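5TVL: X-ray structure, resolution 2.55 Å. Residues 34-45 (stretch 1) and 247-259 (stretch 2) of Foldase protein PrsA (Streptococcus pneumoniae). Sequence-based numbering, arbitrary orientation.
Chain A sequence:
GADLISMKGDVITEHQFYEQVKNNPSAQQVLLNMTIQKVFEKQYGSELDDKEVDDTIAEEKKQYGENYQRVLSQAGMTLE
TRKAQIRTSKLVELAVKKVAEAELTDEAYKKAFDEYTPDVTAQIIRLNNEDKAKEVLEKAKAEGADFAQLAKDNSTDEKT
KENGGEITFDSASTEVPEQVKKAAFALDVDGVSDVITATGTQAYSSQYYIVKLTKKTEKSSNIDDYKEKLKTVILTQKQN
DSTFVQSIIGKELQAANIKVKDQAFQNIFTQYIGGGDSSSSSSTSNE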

ATOM      1  N   MET A  34      -6.308 -22.053  12.873  1.00 31.21           N
ATOM      2  CA  MET A  34      -5.936 -22.822  14.067  1.00 32.05           C
ATOM      3  C   MET A  34      -4.564 -23.477  13.906  1.00 31.19           C
ATOM      4  O   MET A  34      -3.812 -23.574  14.875  1.00 33.80           O
ATOM      5  CB  MET A  34      -6.981 -23.903  14.382  1.00 32.42           C
ATOM      6  CG  MET A  34      -8.283 -23.381  14.972  1.00 32.58           C
ATOM      7  SD  MET A  34      -9.559 -24.660  15.022  1.00 32.61           S
ATOM      8  CE  MET A  34      -8.944 -25.697  16.349  1.00 33.04           C
ATOM      9  N   THR A  35      -4.250 -23.930  12.691  1.00 33.25           N
ATOM     10  CA  THR A  35      -2.942 -24.524  12.387  1.00 33.96           C
ATOM     11  C   THR A  35      -1.811 -23.499  12.451  1.00 32.47           C
ATOM     12  O   THR A  35      -0.769 -23.755  13.057  1.00 32.87           O
ATOM     13  CB  THR A  35      -2.945 -25.200  11.004  1.00 35.19           C
ATOM     14  OG1 THR A  35      -4.008 -26.158  10.953  1.00 37.41           O
ATOM     15  CG2 THR A  35      -1.626 -25.913  10.740  1.00 37.93           C
ATOM     16  N   ILE A  36      -2.029 -22.347  11.823  1.00 31.44           N
ATOM     17  CA  ILE A  36      -1.081 -21.231  11.869  1.00 31.09           C
ATOM     18  C   ILE A  36      -0.839 -20.803  13.321  1.00 32.15           C
ATOM     19  O   ILE A  36       0.312 -20.621  13.721  1.00 31.61           O
ATOM     20  CB  ILE A  36      -1.559 -20.037  10.996  1.00 30.40           C
ATOM     21  CG1 ILE A  36      -1.473 -20.409   9.509  1.00 31.25           C
ATOM     22  CG2 ILE A  36      -0.735 -18.780  11.265  1.00 30.25           C
ATOM     23  CD1 ILE A  36      -2.276 -19.510   8.595  1.00 32.09           C
ATOM     24  N   GLN A  37      -1.911 -20.670  14.108  1.00 34.01           N
ATOM     25  CA  GLN A  37      -1.789 -20.292  15.522  1.00 37.00           C
ATOM     26  C   GLN A  37      -0.877 -21.225  16.309  1.00 38.57           C
ATOM     27  O   GLN A  37      -0.006 -20.755  17.038  1.00 38.95           O
ATOM     28  CB  GLN A  37      -3.155 -20.235  16.212  1.00 41.64           C
ATOM     29  CG  GLN A  37      -3.066 -20.151  17.734  1.00 46.93           C
ATOM     30  CD  GLN A  37      -4.330 -19.650  18.386  1.00 53.83           C
ATOM     31  OE1 GLN A  37      -4.272 -18.865  19.331  1.00 62.40           O
ATOM     32  NE2 GLN A  37      -5.480 -20.105  17.897  1.00 53.60           N
ATOM     33  N   LYS A  38      -1.100 -22.534  16.175  1.00 41.50           N
ATOM     34  CA  LYS A  38      -0.331 -23.543  16.931  1.00 44.70           C
ATOM     35  C   LYS A  38       1.164 -23.566  16.588  1.00 43.98           C
ATOM     36  O   LYS A  38       2.005 -23.691  17.483  1.00 43.77           O
ATOM     37  CB  LYS A  38      -0.918 -24.949  16.746  1.00 48.09           C
ATOM     38  CG  LYS A  38      -2.104 -25.251  17.647  1.00 51.78           C
ATOM     39  CD  LYS A  38      -2.410 -26.740  17.663  1.00 56.67           C
ATOM     40  CE  LYS A  38      -3.590 -27.059  18.566  1.00 62.88           C
ATOM     41  NZ  LYS A  38      -3.258 -26.936  20.013  1.00 67.29           N
ATOM     42  N   VAL A  39       1.481 -23.449  15.301  1.00 41.20           N
ATOM     43  CA  VAL A  39       2.872 -23.461  14.843  1.00 41.67           C
ATOM     44  C   VAL A  39       3.606 -22.187  15.283  1.00 38.94           C
ATOM     45  O   VAL A  39       4.730 -22.265  15.783  1.00 38.85           O
ATOM     46  CB  VAL A  39       2.965 -23.656  13.307  1.00 43.29           C
ATOM     47  CG1 VAL A  39       4.394 -23.477  12.807  1.00 46.10           C
ATOM     48  CG2 VAL A  39       2.445 -25.034  12.917  1.00 46.71           C
ATOM     49  N   PHE A  40       2.971 -21.031  15.094  1.00 35.55           N
ATOM     50  CA  PHE A  40       3.583 -19.743  15.449  1.00 34.07           C
ATOM     51  C   PHE A  40       3.671 -19.511  16.957  1.00 35.86           C
ATOM     52  O   PHE A  40       4.533 -18.753  17.410  1.00 36.94           O
ATOM     53  CB  PHE A  40       2.889 -18.567  14.740  1.00 32.05           C
ATOM     54  CG  PHE A  40       3.405 -18.323  13.346  1.00 32.29           C
ATOM     55  CD1 PHE A  40       2.991 -19.122  12.283  1.00 32.73           C
ATOM     56  CD2 PHE A  40       4.333 -17.313  13.098  1.00 32.37           C
ATOM     57  CE1 PHE A  40       3.477 -18.905  11.000  1.00 34.53           C
ATOM     58  CE2 PHE A  40       4.824 -17.096  11.818  1.00 33.80           C
ATOM     59  CZ  PHE A  40       4.396 -17.891  10.769  1.00 35.35           C
ATOM     60  N   GLU A  41       2.806 -20.171  17.729  1.00 38.28           N
ATOM     61  CA  GLU A  41       2.919 -20.170  19.190  1.00 39.99           C
ATOM     62  C   GLU A  41       4.114 -21.009  19.656  1.00 41.59           C
ATOM     63  O   GLU A  41       4.868 -20.581  20.528  1.00 42.01           O
ATOM     64  CB  GLU A  41       1.631 -20.692  19.833  1.00 43.34           C
ATOM     65  CG  GLU A  41       1.537 -20.466  21.337  1.00 48.37           C
ATOM     66  CD  GLU A  41       1.564 -18.995  21.713  1.00 51.12           C
ATOM     67  OE1 GLU A  41       0.885 -18.188  21.036  1.00 51.76           O
ATOM     68  OE2 GLU A  41       2.265 -18.647  22.686  1.00 54.41           O
ATOM     69  N   LYS A  42       4.275 -22.197  19.075  1.00 44.89           N
ATOM     70  CA  LYS A  42       5.384 -23.100  19.415  1.00 49.99           C
ATOM     71  C   LYS A  42       6.743 -22.444  19.154  1.00 49.95           C
ATOM     72  O   LYS A  42       7.645 -22.529  19.984  1.00 56.28           O
ATOM     73  CB  LYS A  42       5.275 -24.415  18.625  1.00 55.22           C
ATOM     74  CG  LYS A  42       6.139 -25.559  19.141  1.00 63.99           C
ATOM     75  CD  LYS A  42       5.556 -26.187  20.401  1.00 72.58           C
ATOM     76  CE  LYS A  42       6.522 -27.169  21.055  1.00 79.95           C
ATOM     77  NZ  LYS A  42       6.713 -28.409  20.254  1.00 84.56           N
ATOM     78  N   GLN A  43       6.873 -21.777  18.008  1.00 48.21           N
ATOM     79  CA  GLN A  43       8.136 -21.144  17.609  1.00 45.77           C
ATOM     80  C   GLN A  43       8.414 -19.843  18.350  1.00 41.59           C
ATOM     81  O   GLN A  43       9.421 -19.731  19.045  1.00 47.79           O
ATOM     82  CB  GLN A  43       8.155 -20.887  16.098  1.00 43.79           C
ATOM     83  CG  GLN A  43       8.203 -22.156  15.262  1.00 46.69           C
ATOM     84  CD  GLN A  43       9.509 -22.923  15.404  1.00 52.02           C
ATOM     85  OE1 GLN A  43      10.540 -22.363  15.793  1.00 53.92           O
ATOM     86  NE2 GLN A  43       9.473 -24.214  15.089  1.00 55.53           N
ATOM     87  N   TYR A  44       7.513 -18.874  18.208  1.00 36.51           N
ATOM     88  CA  TYR A  44       7.763 -17.496  18.644  1.00 34.08           C
ATOM     89  C   TYR A  44       6.970 -17.041  19.879  1.00 32.84           C
ATOM     90  O   TYR A  44       7.114 -15.895  20.304  1.00 32.19           O
ATOM     91  CB  TYR A  44       7.469 -16.545  17.481  1.00 33.72           C
ATOM     92  CG  TYR A  44       8.187 -16.899  16.194  1.00 35.16           C
ATOM     93  CD1 TYR A  44       9.499 -16.488  15.970  1.00 36.48           C
ATOM     94  CD2 TYR A  44       7.551 -17.641  15.195  1.00 35.59           C
ATOM     95  CE1 TYR A  44      10.161 -16.808  14.792  1.00 38.43           C
ATOM     96  CE2 TYR A  44       8.204 -17.966  14.013  1.00 36.62           C
ATOM     97  CZ  TYR A  44       9.511 -17.548  13.815  1.00 38.72           C
ATOM     98  OH  TYR A  44      10.175 -17.855  12.649  1.00 41.27           O
ATOM     99  N   GLY A  45       6.155 -17.922  20.460  1.00 33.31           N
ATOM    100  CA  GLY A  45       5.235 -17.555  21.547  1.00 34.83           C
ATOM    101  C   GLY A  45       5.881 -16.950  22.781  1.00 36.82           C
ATOM    102  O   GLY A  45       5.393 -15.948  23.319  1.00 37.92           O
TER
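Stretch 2 247-259: SIIGKELQAANIK

Val39 lies at the centre of the contact between the two stretches, its CA-to-CB bond pointing toward stretch 2 and its chi1 in the t well. Its CG2 meets Ala256 CB at 3.6 Å, and here the two backbones come nearest in register, with 6.7 Å between Val39 CA and Ala256 CA. The same methyl, Val39 CG2, lies 4.2 Å from Leu253 CD2 and 4.4 Å from Ile258 CD1, while Val39 CG1 rests 3.6 Å from the backbone atom Glu252 O.

Stretch 2 enters as a helix that begins earlier in the chain. It crosses the helix of stretch 1 steeply: the N-to-C directions differ by 78° and the axes approach to 9.9 Å. At such an angle the helices share a compact patch rather than a long seam; between the two stretches 514 Å² is buried, both sides summed. Backbone hydrogen bonds of the i to i+4 kind hold the helix, among them Glu252 N to Ile248 O and Leu253 N to Ile249 O, both 2.8 Å. Asn257 then leaves helical geometry with a positive phi (phi/psi 55/70), and Ile258 follows in an extended conformation (-89/126). The CA-to-CB bond of Ile258 points toward stretch 1, and Ile258 CD1 lies 3.6 Å from Thr35 CG2.

One helical turn before Val39, Thr35 also touches Leu253, with Thr35 CG2 3.8 Å from Leu253 CD2. Its methyl thus serves the apolar contact, while its hydroxyl is hydrogen-bonded elsewhere in the structure. Leu253 starts sideways from its CA, but its end comes nearer to stretch 1; besides Thr35 and Val39 it reaches Ile36, with Leu253 CD1 4.1 Å from Ile36 CG1. Ile36 extends the apolar patch to Ile249, where Ile36 CD1 and Ile249 CG2 are 3.9 Å apart.

Phe40 leads from this patch to the polar edge. Its CA-to-CB bond points sideways, yet the ring reaches stretch 2: Phe40 CZ is 3.9 Å from Ile249 CA, which lies at the ring edge, and 3.7 Å from Glu252 CB. Glu252 CG sits over one face, 4.2 Å from the centroid of the Phe40 ring and 21° off the normal, a CH-pi contact made by the aliphatic part of an acidic side chain.

Glu252 is the knob of the interface, seated among Val39, Phe40, Gln43 and Tyr44, and it has the largest covered area of any residue here. Its CG packs 3.8 Å from Val39 CG1. Beyond these methylene contacts the carboxylate reaches the last turn of stretch 1, where Tyr44 OH donates a hydrogen bond to Glu252 OE1 at 2.6 Å, with the acceptor near the plane of the tyrosine ring. The other carboxylate oxygen, Glu252 OE2, lies 3.5 Å from Gln43 CG, a contact with the aliphatic part of that exposed side chain.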

ATOM      1  N   SER A 247       4.657 -16.314   2.291  1.00 40.13           N
ATOM      2  CA  SER A 247       5.811 -17.202   2.091  1.00 40.64           C
ATOM      3  C   SER A 247       6.437 -17.621   3.429  1.00 39.02           C
ATOM      4  O   SER A 247       6.805 -18.783   3.593  1.00 39.68           O
ATOM      5  CB  SER A 247       6.863 -16.571   1.162  1.00 39.96           C
ATOM      6  OG  SER A 247       7.622 -15.567   1.818  1.00 37.98           O
ATOM      7  N   ILE A 248       6.530 -16.682   4.376  1.00 35.87           N
ATOM      8  CA  ILE A 248       7.043 -16.972   5.724  1.00 36.59           C
ATOM      9  C   ILE A 248       6.107 -17.946   6.448  1.00 36.56           C
ATOM     10  O   ILE A 248       6.567 -18.918   7.046  1.00 39.38           O
ATOM     11  CB  ILE A 248       7.240 -15.687   6.580  1.00 35.63           C
ATOM     12  CG1 ILE A 248       8.253 -14.726   5.931  1.00 38.78           C
ATOM     13  CG2 ILE A 248       7.691 -16.031   7.997  1.00 36.72           C
ATOM     14  CD1 ILE A 248       9.617 -15.315   5.624  1.00 42.67           C
ATOM     15  N   ILE A 249       4.802 -17.683   6.383  1.00 37.36           N
ATOM     16  CA  ILE A 249       3.794 -18.593   6.948  1.00 37.33           C
ATOM     17  C   ILE A 249       3.971 -19.983   6.331  1.00 37.32           C
ATOM     18  O   ILE A 249       4.053 -20.979   7.055  1.00 35.68           O
ATOM     19  CB  ILE A 249       2.350 -18.058   6.742  1.00 37.00           C
ATOM     20  CG1 ILE A 249       2.117 -16.824   7.625  1.00 38.18           C
ATOM     21  CG2 ILE A 249       1.308 -19.125   7.073  1.00 40.36           C
ATOM     22  CD1 ILE A 249       0.877 -16.021   7.276  1.00 38.92           C
ATOM     23  N   GLY A 250       4.060 -20.024   5.002  1.00 38.28           N
ATOM     24  CA  GLY A 250       4.292 -21.264   4.255  1.00 42.86           C
ATOM     25  C   GLY A 250       5.575 -21.989   4.628  1.00 45.41           C
ATOM     26  O   GLY A 250       5.586 -23.216   4.730  1.00 46.51           O
ATOM     27  N   LYS A 251       6.653 -21.228   4.831  1.00 60.62           N
ATOM     28  CA  LYS A 251       7.928 -21.782   5.301  1.00 61.23           C
ATOM     29  C   LYS A 251       7.787 -22.367   6.699  1.00 57.76           C
ATOM     30  O   LYS A 251       8.216 -23.492   6.950  1.00 57.89           O
ATOM     31  CB  LYS A 251       9.036 -20.718   5.298  1.00 65.14           C
ATOM     32  CG  LYS A 251       9.548 -20.355   3.912  1.00 72.64           C
ATOM     33  CD  LYS A 251      10.543 -21.371   3.372  1.00 76.93           C
ATOM     34  CE  LYS A 251      11.057 -20.956   2.002  1.00 80.24           C
ATOM     35  NZ  LYS A 251      12.118 -21.869   1.492  1.00 84.92           N
ATOM     36  N   GLU A 252       7.173 -21.602   7.597  1.00 57.24           N
ATOM     37  CA  GLU A 252       6.991 -22.030   8.986  1.00 57.74           C
ATOM     38  C   GLU A 252       6.073 -23.258   9.106  1.00 57.32           C
ATOM     39  O   GLU A 252       6.339 -24.154   9.912  1.00 56.85           O
ATOM     40  CB  GLU A 252       6.470 -20.870   9.853  1.00 57.90           C
ATOM     41  CG  GLU A 252       6.834 -20.989  11.324  1.00 59.49           C
ATOM     42  CD  GLU A 252       8.335 -20.938  11.556  1.00 62.50           C
ATOM     43  OE1 GLU A 252       8.925 -19.844  11.441  1.00 63.07           O
ATOM     44  OE2 GLU A 252       8.926 -22.002  11.839  1.00 64.41           O
ATOM     45  N   LEU A 253       5.011 -23.300   8.299  1.00 56.59           N
ATOM     46  CA  LEU A 253       4.121 -24.468   8.240  1.00 54.52           C
ATOM     47  C   LEU A 253       4.829 -25.703   7.663  1.00 53.59           C
ATOM     48  O   LEU A 253       4.624 -26.812   8.152  1.00 51.86           O
ATOM     49  CB  LEU A 253       2.852 -24.147   7.440  1.00 53.64           C
ATOM     50  CG  LEU A 253       1.902 -23.123   8.075  1.00 52.58           C
ATOM     51  CD1 LEU A 253       0.967 -22.527   7.035  1.00 52.73           C
ATOM     52  CD2 LEU A 253       1.096 -23.731   9.210  1.00 52.45           C
ATOM     53  N   GLN A 254       5.653 -25.503   6.633  1.00 55.64           N
ATOM     54  CA  GLN A 254       6.508 -26.576   6.082  1.00 59.15           C
ATOM     55  C   GLN A 254       7.499 -27.138   7.107  1.00 59.41           C
ATOM     56  O   GLN A 254       7.792 -28.336   7.090  1.00 57.89           O
ATOM     57  CB  GLN A 254       7.289 -26.089   4.849  1.00 61.68           C
ATOM     58  CG  GLN A 254       6.479 -26.034   3.560  1.00 63.45           C
ATOM     59  CD  GLN A 254       7.148 -25.198   2.477  1.00 66.61           C
ATOM     60  OE1 GLN A 254       8.373 -25.068   2.439  1.00 70.57           O
ATOM     61  NE2 GLN A 254       6.341 -24.630   1.589  1.00 68.19           N
ATOM     62  N   ALA A 255       8.017 -26.266   7.974  1.00 61.60           N
ATOM     63  CA  ALA A 255       8.945 -26.659   9.045  1.00 62.41           C
ATOM     64  C   ALA A 255       8.275 -27.498  10.139  1.00 62.93           C
ATOM     65  O   ALA A 255       8.926 -28.340  10.760  1.00 65.80           O
ATOM     66  CB  ALA A 255       9.595 -25.426   9.658  1.00 62.06           C
ATOM     67  N   ALA A 256       6.984 -27.261  10.371  1.00 63.33           N
ATOM     68  CA  ALA A 256       6.199 -28.046  11.333  1.00 63.24           C
ATOM     69  C   ALA A 256       5.910 -29.484  10.875  1.00 64.68           C
ATOM     70  O   ALA A 256       5.537 -30.318  11.703  1.00 65.14           O
ATOM     71  CB  ALA A 256       4.892 -27.332  11.649  1.00 61.22           C
ATOM     72  N   ASN A 257       6.064 -29.761   9.575  1.00 64.31           N
ATOM     73  CA  ASN A 257       5.772 -31.074   8.983  1.00 65.46           C
ATOM     74  C   ASN A 257       4.333 -31.483   9.300  1.00 62.98           C
ATOM     75  O   ASN A 257       4.077 -32.389  10.099  1.00 63.68           O
ATOM     76  CB  ASN A 257       6.786 -32.139   9.430  1.00 70.81           C
ATOM     77  CG  ASN A 257       6.639 -33.447   8.659  1.00 74.41           C
ATOM     78  OD1 ASN A 257       6.594 -33.450   7.428  1.00 74.95           O
ATOM     79  ND2 ASN A 257       6.557 -34.563   9.380  1.00 76.86           N
ATOM     80  N   ILE A 258       3.405 -30.776   8.665  1.00 62.73           N
ATOM     81  CA  ILE A 258       1.978 -30.920   8.926  1.00 60.61           C
ATOM     82  C   ILE A 258       1.395 -32.013   8.030  1.00 60.31           C
ATOM     83  O   ILE A 258       1.567 -31.970   6.811  1.00 57.05           O
ATOM     84  CB  ILE A 258       1.235 -29.582   8.694  1.00 59.53           C
ATOM     85  CG1 ILE A 258       1.780 -28.505   9.640  1.00 59.22           C
ATOM     86  CG2 ILE A 258      -0.266 -29.750   8.908  1.00 60.18           C
ATOM     87  CD1 ILE A 258       1.455 -27.095   9.213  1.00 59.84           C
ATOM     88  N   LYS A 259       0.727 -32.992   8.643  1.00 63.10           N
ATOM     89  CA  LYS A 259      -0.010 -34.028   7.911  1.00 66.18           C
ATOM     90  C   LYS A 259      -1.506 -33.752   8.025  1.00 63.54           C
ATOM     91  O   LYS A 259      -2.079 -33.854   9.111  1.00 65.15           O
ATOM     92  CB  LYS A 259       0.317 -35.422   8.455  1.00 69.89           C
ATOM     93  CG  LYS A 259       1.756 -35.849   8.215  1.00 73.43           C
ATOM     94  CD  LYS A 259       2.011 -37.280   8.661  1.00 77.57           C
ATOM     95  CE  LYS A 259       3.465 -37.669   8.436  1.00 78.08           C
ATOM     96  NZ  LYS A 259       3.728 -39.097   8.764  1.00 82.09           N
TER